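Local atomic coordinates of ectonucleoside triphosphate diphosphohydrolase 4 (PDB entry 6WG5), a protein that is a member of the GDA1/CD39 family and is related to actin-like proteins. Residues A[192-203]-A[212-220]; A[247-255]-A[361-372]. All coordinates share one frame; numbering follows the deposited sequence.

In the fold
Both contacts hang on the same six-stranded mixed sheet. The two-stranded hairpin of contact 1 runs on into strand 221-225 of that sheet, while in contact 2 helix 245-254 leads straight into one of the sheet's two outer strands, 255-259. Strand 270-279 is the common neighbour: His-192 of contact 1 touches its Tyr-271, and Leu-254, Leu-255 and Pro-372 of contact 2 gather round its Tyr-274. The contacts themselves do not touch; their centres lie 26 Å apart and their nearest atoms about 12 Å. They follow one another along the chain, contact 1 closing before contact 2 opens. The sugar NAG belongs to a glycan on the protein and sits near Asn-367 of contact 2.

Contact 1: A[192-203]-A[212-220]; sequences HIEDDDEAVVEV and EAIVRKRTA
Strands 200-203 and 214-217 form an antiparallel beta hairpin, their short axes 144° apart. Val-201 with Arg-216 and Val-203 with Ile-214 are the hydrogen-bonded pairs; Val-200 with Lys-217 and Glu-202 with Val-215 are the non-hydrogen-bonded ones. Val-201 N donates to Arg-216 O at 2.9 Å, and Arg-216 N answers to Val-201 O at a longer 3.3 Å. Beyond the strands Arg-218 N still bonds to Ala-199 O.

Val-201, Val-203, Ile-214 and Arg-216 share one face of the hairpin, Glu-202 and Val-215 the other. Arg-216 runs extended from CG to NE and crosses Val-203 at about a right angle, with Val-203 CG2 3.6 Å from Arg-216 NE. Its guanidinium is held by a salt bridge to Glu-235 and by the carbonyls of Glu-268 and Val-270. His-192 lies alongside, pointing the same way, its ring plane 22° from the guanidinium and its NE2 4.1 Å from Arg-216 CD.

Arg-218 packs twice. Val-201 CG1 meets Arg-218 CG at 3.5 Å; further out the chain bends at chi3 (68°), which brings the flat guanidinium over the methyl of Ala-199, CB standing 3.6 Å from CZ near the centre of that face. Glu-380 and Asn-378 take up its N-H groups. Lys-217 stretches out past Asp-195 (Lys-217 CG to Asp-195 CB, 3.6 Å), although the aspartate is poorly ordered. Lys-217 NZ bonds to Gly-188 O and also donates to a water, 3.2 Å away, that links it to Glu-198 OE1; Glu-198 OE2 forms a salt bridge with Lys-19.

The hairpin thus presents aliphatic carbon to the stems and flat faces of its basic side chains. Arg-216 ties it to the main sheet through Glu-235 and Val-270, while Arg-218 and Lys-217 bond to loop residues.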
loop_
_atom_site.group_PDB
_atom_site.type_symbol
_atom_site.label_atom_id
_atom_site.label_comp_id
_atom_site.label_asym_id
_atom_site.label_seq_id
_atom_site.Cartn_x
_atom_site.Cartn_y
_atom_site.Cartn_z
ATOM N N HIS A 192 10.803 11.752 17.224
ATOM C CA HIS A 192 10.169 12.936 17.780
ATOM C C HIS A 192 11.217 13.889 18.338
ATOM O O HIS A 192 12.280 13.467 18.803
ATOM C CB HIS A 192 9.157 12.546 18.860
ATOM C CG HIS A 192 7.889 11.972 18.306
ATOM N ND1 HIS A 192 7.578 12.021 16.964
ATOM C CD2 HIS A 192 6.857 11.334 18.908
ATOM C CE1 HIS A 192 6.409 11.441 16.762
ATOM N NE2 HIS A 192 5.950 11.014 17.925
ATOM N N ILE A 193 10.896 15.183 18.281
ATOM C CA ILE A 193 11.843 16.260 18.557
ATOM C C ILE A 193 12.827 16.306 17.398
ATOM O O ILE A 193 12.958 15.336 16.643
ATOM C CB ILE A 193 12.557 16.076 19.912
ATOM C CG1 ILE A 193 11.520 15.921 21.027
ATOM C CG2 ILE A 193 13.471 17.266 20.210
ATOM C CD1 ILE A 193 12.110 15.630 22.393
ATOM N N GLU A 194 13.504 17.440 17.231
ATOM C CA GLU A 194 14.367 17.691 16.083
ATOM C C GLU A 194 13.565 17.824 14.801
ATOM O O GLU A 194 14.124 17.747 13.703
ATOM C CB GLU A 194 15.432 16.598 15.927
ATOM C CG GLU A 194 16.246 16.333 17.192
ATOM C CD GLU A 194 17.604 17.014 17.189
ATOM O OE1 GLU A 194 18.116 17.342 16.098
ATOM O OE2 GLU A 194 18.161 17.221 18.289
ATOM N N ASP A 195 12.252 18.012 14.921
ATOM C CA ASP A 195 11.402 18.354 13.781
ATOM C C ASP A 195 11.604 19.793 13.324
ATOM O O ASP A 195 10.647 20.489 12.974
ATOM C CB ASP A 195 9.941 18.093 14.143
ATOM C CG ASP A 195 9.514 18.800 15.422
ATOM O OD1 ASP A 195 9.762 20.016 15.548
ATOM O OD2 ASP A 195 8.934 18.129 16.303
ATOM N N ASP A 196 12.858 20.253 13.321
ATOM C CA ASP A 196 13.150 21.642 12.990
ATOM C C ASP A 196 12.998 21.884 11.494
ATOM O O ASP A 196 12.525 22.945 11.072
ATOM C CB ASP A 196 14.559 21.993 13.459
ATOM C CG ASP A 196 14.856 21.469 14.856
ATOM O OD1 ASP A 196 13.901 21.193 15.609
ATOM O OD2 ASP A 196 16.051 21.333 15.198
ATOM N N ASP A 197 13.390 20.906 10.681
ATOM C CA ASP A 197 13.226 20.994 9.239
ATOM C C ASP A 197 11.871 20.474 8.778
ATOM O O ASP A 197 11.311 21.002 7.811
ATOM C CB ASP A 197 14.341 20.205 8.544
ATOM C CG ASP A 197 14.805 20.852 7.250
ATOM O OD1 ASP A 197 14.499 22.042 7.022
ATOM O OD2 ASP A 197 15.493 20.168 6.461
ATOM N N GLU A 198 11.334 19.463 9.455
ATOM C CA GLU A 198 10.099 18.817 9.045
ATOM C C GLU A 198 8.881 19.614 9.511
ATOM O O GLU A 198 8.967 20.508 10.358
ATOM C CB GLU A 198 10.040 17.390 9.596
ATOM C CG GLU A 198 11.080 16.446 9.005
ATOM C CD GLU A 198 10.603 15.774 7.730
ATOM O OE1 GLU A 198 11.113 14.680 7.409
ATOM O OE2 GLU A 198 9.717 16.338 7.052
ATOM N N ALA A 199 7.730 19.268 8.940
ATOM C CA ALA A 199 6.460 19.885 9.286
ATOM C C ALA A 199 5.839 19.208 10.505
ATOM O O ALA A 199 6.100 18.040 10.802
ATOM C CB ALA A 199 5.493 19.803 8.106
ATOM N N VAL A 200 4.986 19.960 11.205
ATOM C CA VAL A 200 4.339 19.488 12.420
ATOM C C VAL A 200 2.834 19.689 12.299
ATOM O O VAL A 200 2.353 20.508 11.514
ATOM C CB VAL A 200 4.875 20.205 13.678
ATOM C CG1 VAL A 200 6.316 19.815 13.926
ATOM C CG2 VAL A 200 4.748 21.712 13.524
ATOM N N VAL A 201 2.092 18.922 13.101
ATOM C CA VAL A 201 0.637 18.977 13.123
ATOM C C VAL A 201 0.162 19.013 14.568
ATOM O O VAL A 201 0.862 18.594 15.493
ATOM C CB VAL A 201 -0.012 17.778 12.394
ATOM C CG1 VAL A 201 0.177 17.895 10.892
ATOM C CG2 VAL A 201 0.568 16.471 12.905
ATOM N N GLU A 202 -1.052 19.520 14.749
ATOM C CA GLU A 202 -1.736 19.470 16.032
ATOM C C GLU A 202 -2.634 18.238 16.054
ATOM O O GLU A 202 -3.435 18.033 15.138
ATOM C CB GLU A 202 -2.553 20.744 16.248
ATOM C CG GLU A 202 -3.200 20.860 17.615
ATOM C CD GLU A 202 -4.012 22.133 17.761
ATOM O OE1 GLU A 202 -4.049 22.928 16.797
ATOM O OE2 GLU A 202 -4.613 22.336 18.837
ATOM N N VAL A 203 -2.490 17.417 17.094
ATOM C CA VAL A 203 -3.165 16.129 17.183
ATOM C C VAL A 203 -4.109 16.137 18.375
ATOM O O VAL A 203 -3.761 16.627 19.454
ATOM C CB VAL A 203 -2.150 14.974 17.306
ATOM C CG1 VAL A 203 -2.864 13.635 17.395
ATOM C CG2 VAL A 203 -1.185 14.991 16.133
ATOM N N GLU A 212 -5.879 19.168 25.452
ATOM C CA GLU A 212 -4.786 18.220 25.612
ATOM C C GLU A 212 -4.108 17.892 24.286
ATOM O O GLU A 212 -3.409 16.876 24.187
ATOM C CB GLU A 212 -5.302 16.942 26.277
ATOM C CG GLU A 212 -5.680 17.128 27.741
ATOM C CD GLU A 212 -6.872 16.289 28.165
ATOM O OE1 GLU A 212 -7.379 15.500 27.341
ATOM O OE2 GLU A 212 -7.308 16.425 29.328
ATOM N N ALA A 213 -4.301 18.728 23.269
ATOM C CA ALA A 213 -3.708 18.485 21.963
ATOM C C ALA A 213 -2.189 18.566 22.039
ATOM O O ALA A 213 -1.630 19.385 22.773
ATOM C CB ALA A 213 -4.234 19.497 20.948
ATOM N N ILE A 214 -1.523 17.713 21.269
ATOM C CA ILE A 214 -0.071 17.685 21.211
ATOM C C ILE A 214 0.377 18.143 19.826
ATOM O O ILE A 214 -0.419 18.267 18.895
ATOM C CB ILE A 214 0.495 16.291 21.543
ATOM C CG1 ILE A 214 -0.024 15.251 20.547
ATOM C CG2 ILE A 214 0.126 15.902 22.968
ATOM C CD1 ILE A 214 0.664 13.910 20.659
ATOM N N VAL A 215 1.678 18.391 19.699
ATOM C CA VAL A 215 2.291 18.801 18.441
ATOM C C VAL A 215 3.446 17.850 18.159
ATOM O O VAL A 215 4.351 17.707 18.989
ATOM C CB VAL A 215 2.781 20.260 18.491
ATOM C CG1 VAL A 215 3.444 20.652 17.177
ATOM C CG2 VAL A 215 1.619 21.198 18.800
ATOM N N ARG A 216 3.411 17.197 16.999
ATOM C CA ARG A 216 4.446 16.249 16.611
ATOM C C ARG A 216 4.612 16.293 15.098
ATOM O O ARG A 216 3.877 16.992 14.393
ATOM C CB ARG A 216 4.109 14.832 17.085
ATOM C CG ARG A 216 2.809 14.298 16.518
ATOM C CD ARG A 216 2.477 12.908 17.039
ATOM N NE ARG A 216 1.250 12.404 16.428
ATOM C CZ ARG A 216 0.476 11.459 16.950
ATOM N NH1 ARG A 216 -0.620 11.077 16.307
ATOM N NH2 ARG A 216 0.782 10.903 18.116
ATOM N N LYS A 217 5.587 15.533 14.601
ATOM C CA LYS A 217 5.863 15.494 13.170
ATOM C C LYS A 217 4.622 15.091 12.386
ATOM O O LYS A 217 3.930 14.132 12.739
ATOM C CB LYS A 217 6.988 14.505 12.869
ATOM C CG LYS A 217 8.389 15.018 13.113
ATOM C CD LYS A 217 9.402 14.030 12.559
ATOM C CE LYS A 217 10.829 14.444 12.854
ATOM N NZ LYS A 217 11.799 13.451 12.311
ATOM N N ARG A 218 4.355 15.824 11.309
ATOM C CA ARG A 218 3.329 15.418 10.360
ATOM C C ARG A 218 3.726 14.110 9.688
ATOM O O ARG A 218 4.904 13.872 9.409
ATOM C CB ARG A 218 3.138 16.511 9.310
ATOM C CG ARG A 218 1.994 16.270 8.349
ATOM C CD ARG A 218 1.879 17.421 7.368
ATOM N NE ARG A 218 3.020 17.480 6.459
ATOM C CZ ARG A 218 3.271 18.494 5.637
ATOM N NH1 ARG A 218 2.465 19.547 5.602
ATOM N NH2 ARG A 218 4.334 18.456 4.848
ATOM N N THR A 219 2.738 13.258 9.432
ATOM C CA THR A 219 2.963 12.001 8.733
ATOM C C THR A 219 2.599 12.139 7.259
ATOM O O THR A 219 1.983 13.115 6.827
ATOM C CB THR A 219 2.155 10.866 9.370
ATOM O OG1 THR A 219 0.763 11.211 9.386
ATOM C CG2 THR A 219 2.634 10.590 10.788
ATOM N N ALA A 220 2.989 11.130 6.483
ATOM C CA ALA A 220 2.745 11.090 5.047
ATOM C C ALA A 220 1.702 10.022 4.750
ATOM O O ALA A 220 1.869 8.861 5.137
ATOM C CB ALA A 220 4.037 10.804 4.281
HETATM O O HOH W 1 11.443 13.012 9.211
#

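Contact 2: A[247-255]-A[361-372]; sequences QEEVAKNLL and ETQTSLNGVYQP. With NAG (2-acetamido-2-deoxy-beta-D-glucopyranose), chain B.
The ring of Tyr-370 presses into helix 245-254, which leads into the edge strand 255-259 of the six-stranded sheet in this actin-like family; the loop carrying the tyrosine comes between helix 345-352 and strand 381-385. No hydrogen bond crosses the contact, so van der Waals packing joins the two segments.

Tyr-370 is at the centre of that packing. With CG anti to the backbone N (chi1 165°), the ring comes up against Gln-247 and Ala-251, one helical turn apart. Ala-251 CB lies 3.6 Å from Tyr-370 CE2 at one flank of the ring, and Gln-247 NE2 lies 3.6 Å from Tyr-370 CD1 at the other. Both approach obliquely from the same side of the ring plane, the amide plane turned 54° from the ring, and Pro-372 N lies over the other face. Gln-247 OE1 accepts a bond from Ala-243 N, just ahead of the helix. Val-250 CG1 meets the tyrosine's CB at 4.0 Å.

Purely aliphatic contacts continue toward the strand. Leu-254 CD1 and Val-369 CG1 touch at 3.5 Å, and Leu-255 CD2 lies 4.2 Å from Pro-372 CG, the two side chains passing head to tail. Tyr-274 of strand 270-279 touches Leu-254, Leu-255 and Pro-372, and its hydroxyl bonds to Tyr-370 O.

Backbone bonds give the irregular loop its shape: Gln-371 N reaches Gln-363 O at 2.8 Å, and Ser-365 N reaches Val-369 O at 3.0 Å. Together they fold the chain back on itself around Asn-367, which faces the glycan: its ND2 lies 3.4 Å from O7 of NAG, while its OD1 accepts a hydrogen bond from Asn-357 ND2.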
loop_
_atom_site.group_PDB
_atom_site.type_symbol
_atom_site.label_atom_id
_atom_site.label_comp_id
_atom_site.label_asym_id
_atom_site.label_seq_id
_atom_site.Cartn_x
_atom_site.Cartn_y
_atom_site.Cartn_z
ATOM N N GLN A 247 -23.215 6.932 10.370
ATOM C CA GLN A 247 -21.961 7.290 9.717
ATOM C C GLN A 247 -20.770 6.869 10.567
ATOM O O GLN A 247 -19.759 6.388 10.041
ATOM C CB GLN A 247 -21.916 8.795 9.448
ATOM C CG GLN A 247 -20.876 9.203 8.416
ATOM C CD GLN A 247 -20.617 10.696 8.402
ATOM O OE1 GLN A 247 -20.469 11.323 9.449
ATOM N NE2 GLN A 247 -20.563 11.276 7.208
ATOM N N GLU A 248 -20.875 7.036 11.888
ATOM C CA GLU A 248 -19.809 6.595 12.778
ATOM C C GLU A 248 -19.630 5.083 12.728
ATOM O O GLU A 248 -18.506 4.588 12.857
ATOM C CB GLU A 248 -20.101 7.047 14.209
ATOM C CG GLU A 248 -18.903 6.960 15.140
ATOM C CD GLU A 248 -19.265 7.246 16.585
ATOM O OE1 GLU A 248 -20.411 6.951 16.984
ATOM O OE2 GLU A 248 -18.404 7.773 17.321
ATOM N N GLU A 249 -20.720 4.332 12.546
ATOM C CA GLU A 249 -20.599 2.883 12.418
ATOM C C GLU A 249 -19.745 2.515 11.213
ATOM O O GLU A 249 -18.913 1.603 11.285
ATOM C CB GLU A 249 -21.983 2.241 12.313
ATOM C CG GLU A 249 -22.892 2.511 13.504
ATOM C CD GLU A 249 -22.286 2.060 14.819
ATOM O OE1 GLU A 249 -21.533 1.063 14.821
ATOM O OE2 GLU A 249 -22.559 2.708 15.853
ATOM N N VAL A 250 -19.940 3.213 10.093
ATOM C CA VAL A 250 -19.103 2.985 8.919
ATOM C C VAL A 250 -17.670 3.418 9.199
ATOM O O VAL A 250 -16.715 2.705 8.865
ATOM C CB VAL A 250 -19.696 3.720 7.701
ATOM C CG1 VAL A 250 -18.698 3.767 6.542
ATOM C CG2 VAL A 250 -20.991 3.049 7.261
ATOM N N ALA A 251 -17.494 4.588 9.816
ATOM C CA ALA A 251 -16.153 5.112 10.051
ATOM C C ALA A 251 -15.380 4.241 11.034
ATOM O O ALA A 251 -14.159 4.090 10.908
ATOM C CB ALA A 251 -16.235 6.551 10.556
ATOM N N LYS A 252 -16.066 3.671 12.030
ATOM C CA LYS A 252 -15.415 2.740 12.948
ATOM C C LYS A 252 -14.594 1.709 12.182
ATOM O O LYS A 252 -13.444 1.420 12.531
ATOM C CB LYS A 252 -16.457 2.029 13.814
ATOM C CG LYS A 252 -16.969 2.810 15.014
ATOM C CD LYS A 252 -17.984 1.975 15.789
ATOM C CE LYS A 252 -18.496 2.690 17.030
ATOM N NZ LYS A 252 -19.302 3.895 16.701
ATOM N N ASN A 253 -15.178 1.150 11.121
ATOM C CA ASN A 253 -14.544 0.069 10.381
ATOM C C ASN A 253 -13.406 0.551 9.492
ATOM O O ASN A 253 -12.589 -0.269 9.060
ATOM C CB ASN A 253 -15.591 -0.650 9.531
ATOM C CG ASN A 253 -15.169 -2.055 9.152
ATOM O OD1 ASN A 253 -14.585 -2.778 9.960
ATOM N ND2 ASN A 253 -15.458 -2.445 7.916
ATOM N N LEU A 254 -13.333 1.852 9.207
ATOM C CA LEU A 254 -12.297 2.409 8.347
ATOM C C LEU A 254 -11.250 3.191 9.127
ATOM O O LEU A 254 -10.365 3.802 8.517
ATOM C CB LEU A 254 -12.925 3.310 7.282
ATOM C CG LEU A 254 -14.016 2.668 6.426
ATOM C CD1 LEU A 254 -14.542 3.672 5.416
ATOM C CD2 LEU A 254 -13.496 1.416 5.727
ATOM N N LEU A 255 -11.326 3.190 10.455
ATOM C CA LEU A 255 -10.386 3.909 11.300
ATOM C C LEU A 255 -9.674 2.930 12.220
ATOM O O LEU A 255 -10.299 2.030 12.789
ATOM C CB LEU A 255 -11.099 4.980 12.131
ATOM C CG LEU A 255 -11.667 6.165 11.347
ATOM C CD1 LEU A 255 -12.569 7.009 12.234
ATOM C CD2 LEU A 255 -10.545 7.014 10.766
ATOM N N GLU A 361 -23.912 11.953 -0.977
ATOM C CA GLU A 361 -23.699 12.059 0.460
ATOM C C GLU A 361 -22.430 12.850 0.754
ATOM O O GLU A 361 -21.404 12.684 0.088
ATOM C CB GLU A 361 -23.606 10.666 1.083
ATOM C CG GLU A 361 -23.670 10.658 2.604
ATOM C CD GLU A 361 -23.476 9.271 3.191
ATOM O OE1 GLU A 361 -22.978 9.169 4.333
ATOM O OE2 GLU A 361 -23.817 8.282 2.507
ATOM N N THR A 362 -22.506 13.716 1.759
ATOM C CA THR A 362 -21.354 14.514 2.149
ATOM C C THR A 362 -20.311 13.637 2.835
ATOM O O THR A 362 -20.637 12.641 3.486
ATOM C CB THR A 362 -21.784 15.650 3.080
ATOM O OG1 THR A 362 -22.885 16.358 2.497
ATOM C CG2 THR A 362 -20.641 16.626 3.317
ATOM N N GLN A 363 -19.043 14.016 2.671
ATOM C CA GLN A 363 -17.921 13.313 3.297
ATOM C C GLN A 363 -17.768 11.897 2.743
ATOM O O GLN A 363 -17.410 10.969 3.471
ATOM C CB GLN A 363 -18.069 13.278 4.823
ATOM C CG GLN A 363 -17.941 14.636 5.494
ATOM C CD GLN A 363 -18.375 14.611 6.948
ATOM O OE1 GLN A 363 -17.610 14.223 7.831
ATOM N NE2 GLN A 363 -19.613 15.026 7.202
ATOM N N THR A 364 -18.034 11.726 1.447
ATOM C CA THR A 364 -17.873 10.439 0.786
ATOM C C THR A 364 -17.055 10.608 -0.486
ATOM O O THR A 364 -17.101 11.653 -1.142
ATOM C CB THR A 364 -19.224 9.797 0.445
ATOM O OG1 THR A 364 -20.009 10.703 -0.340
ATOM C CG2 THR A 364 -19.978 9.431 1.717
ATOM N N SER A 365 -16.304 9.561 -0.826
ATOM C CA SER A 365 -15.429 9.575 -1.991
ATOM C C SER A 365 -15.932 8.594 -3.044
ATOM O O SER A 365 -16.946 8.851 -3.699
ATOM C CB SER A 365 -13.993 9.243 -1.578
ATOM O OG SER A 365 -13.941 8.028 -0.853
ATOM N N LEU A 366 -15.240 7.473 -3.220
ATOM C CA LEU A 366 -15.652 6.483 -4.202
ATOM C C LEU A 366 -16.697 5.555 -3.608
ATOM O O LEU A 366 -16.652 5.222 -2.420
ATOM C CB LEU A 366 -14.455 5.658 -4.674
ATOM C CG LEU A 366 -13.250 6.409 -5.238
ATOM C CD1 LEU A 366 -12.170 5.422 -5.635
ATOM C CD2 LEU A 366 -13.656 7.263 -6.420
ATOM N N ASN A 367 -17.643 5.131 -4.443
ATOM C CA ASN A 367 -18.609 4.107 -4.068
ATOM C C ASN A 367 -19.422 4.501 -2.841
ATOM O O ASN A 367 -19.945 3.633 -2.138
ATOM C CB ASN A 367 -17.898 2.772 -3.821
ATOM C CG ASN A 367 -18.655 1.588 -4.385
ATOM O OD1 ASN A 367 -19.553 1.738 -5.215
ATOM N ND2 ASN A 367 -18.284 0.393 -3.940
ATOM N N GLY A 368 -19.536 5.799 -2.567
ATOM C CA GLY A 368 -20.283 6.259 -1.414
ATOM C C GLY A 368 -19.661 5.925 -0.077
ATOM O O GLY A 368 -20.365 5.913 0.935
ATOM N N VAL A 369 -18.364 5.660 -0.038
ATOM C CA VAL A 369 -17.683 5.291 1.198
ATOM C C VAL A 369 -17.285 6.558 1.938
ATOM O O VAL A 369 -16.873 7.550 1.326
ATOM C CB VAL A 369 -16.458 4.404 0.905
ATOM C CG1 VAL A 369 -15.654 4.156 2.176
ATOM C CG2 VAL A 369 -16.901 3.084 0.295
ATOM N N TYR A 370 -17.401 6.524 3.262
ATOM C CA TYR A 370 -17.069 7.687 4.072
ATOM C C TYR A 370 -15.575 7.975 4.019
ATOM O O TYR A 370 -14.748 7.059 3.982
ATOM C CB TYR A 370 -17.505 7.469 5.520
ATOM C CG TYR A 370 -16.896 8.459 6.484
ATOM C CD1 TYR A 370 -17.398 9.749 6.595
ATOM C CD2 TYR A 370 -15.816 8.105 7.282
ATOM C CE1 TYR A 370 -16.841 10.660 7.473
ATOM C CE2 TYR A 370 -15.251 9.008 8.163
ATOM C CZ TYR A 370 -15.767 10.284 8.255
ATOM O OH TYR A 370 -15.210 11.185 9.131
ATOM N N GLN A 371 -15.233 9.263 4.019
ATOM C CA GLN A 371 -13.845 9.704 4.021
ATOM C C GLN A 371 -13.675 10.839 5.026
ATOM O O GLN A 371 -14.348 11.868 4.902
ATOM C CB GLN A 371 -13.421 10.161 2.626
ATOM C CG GLN A 371 -11.984 10.651 2.546
ATOM C CD GLN A 371 -11.576 11.042 1.139
ATOM O OE1 GLN A 371 -11.568 10.214 0.232
ATOM N NE2 GLN A 371 -11.232 12.312 0.953
ATOM N N PRO A 372 -12.804 10.703 6.025
ATOM C CA PRO A 372 -12.611 11.799 6.966
ATOM C C PRO A 372 -12.012 13.000 6.263
ATOM O O PRO A 372 -11.270 12.857 5.275
ATOM C CB PRO A 372 -11.641 11.212 8.002
ATOM C CG PRO A 372 -11.647 9.747 7.789
ATOM C CD PRO A 372 -11.965 9.542 6.355
HETATM C C1 NAG B . -20.729 0.694 -9.003
HETATM C C2 NAG B . -20.314 -0.724 -8.600
HETATM C C3 NAG B . -21.186 -1.763 -9.306
HETATM C C4 NAG B . -22.669 -1.449 -9.145
HETATM C C5 NAG B . -22.947 -0.008 -9.548
HETATM C C6 NAG B . -24.373 0.417 -9.292
HETATM C C7 NAG B . -17.999 -1.293 -7.995
HETATM C C8 NAG B . -16.607 -1.510 -8.508
HETATM N N2 NAG B . -18.912 -0.957 -8.911
HETATM O O3 NAG B . -20.904 -3.049 -8.766
HETATM O O4 NAG B . -23.426 -2.299 -9.998
HETATM O O5 NAG B . -22.117 0.868 -8.778
HETATM O O6 NAG B . -24.509 1.830 -9.370
HETATM O O7 NAG B . -18.280 -1.413 -6.807
#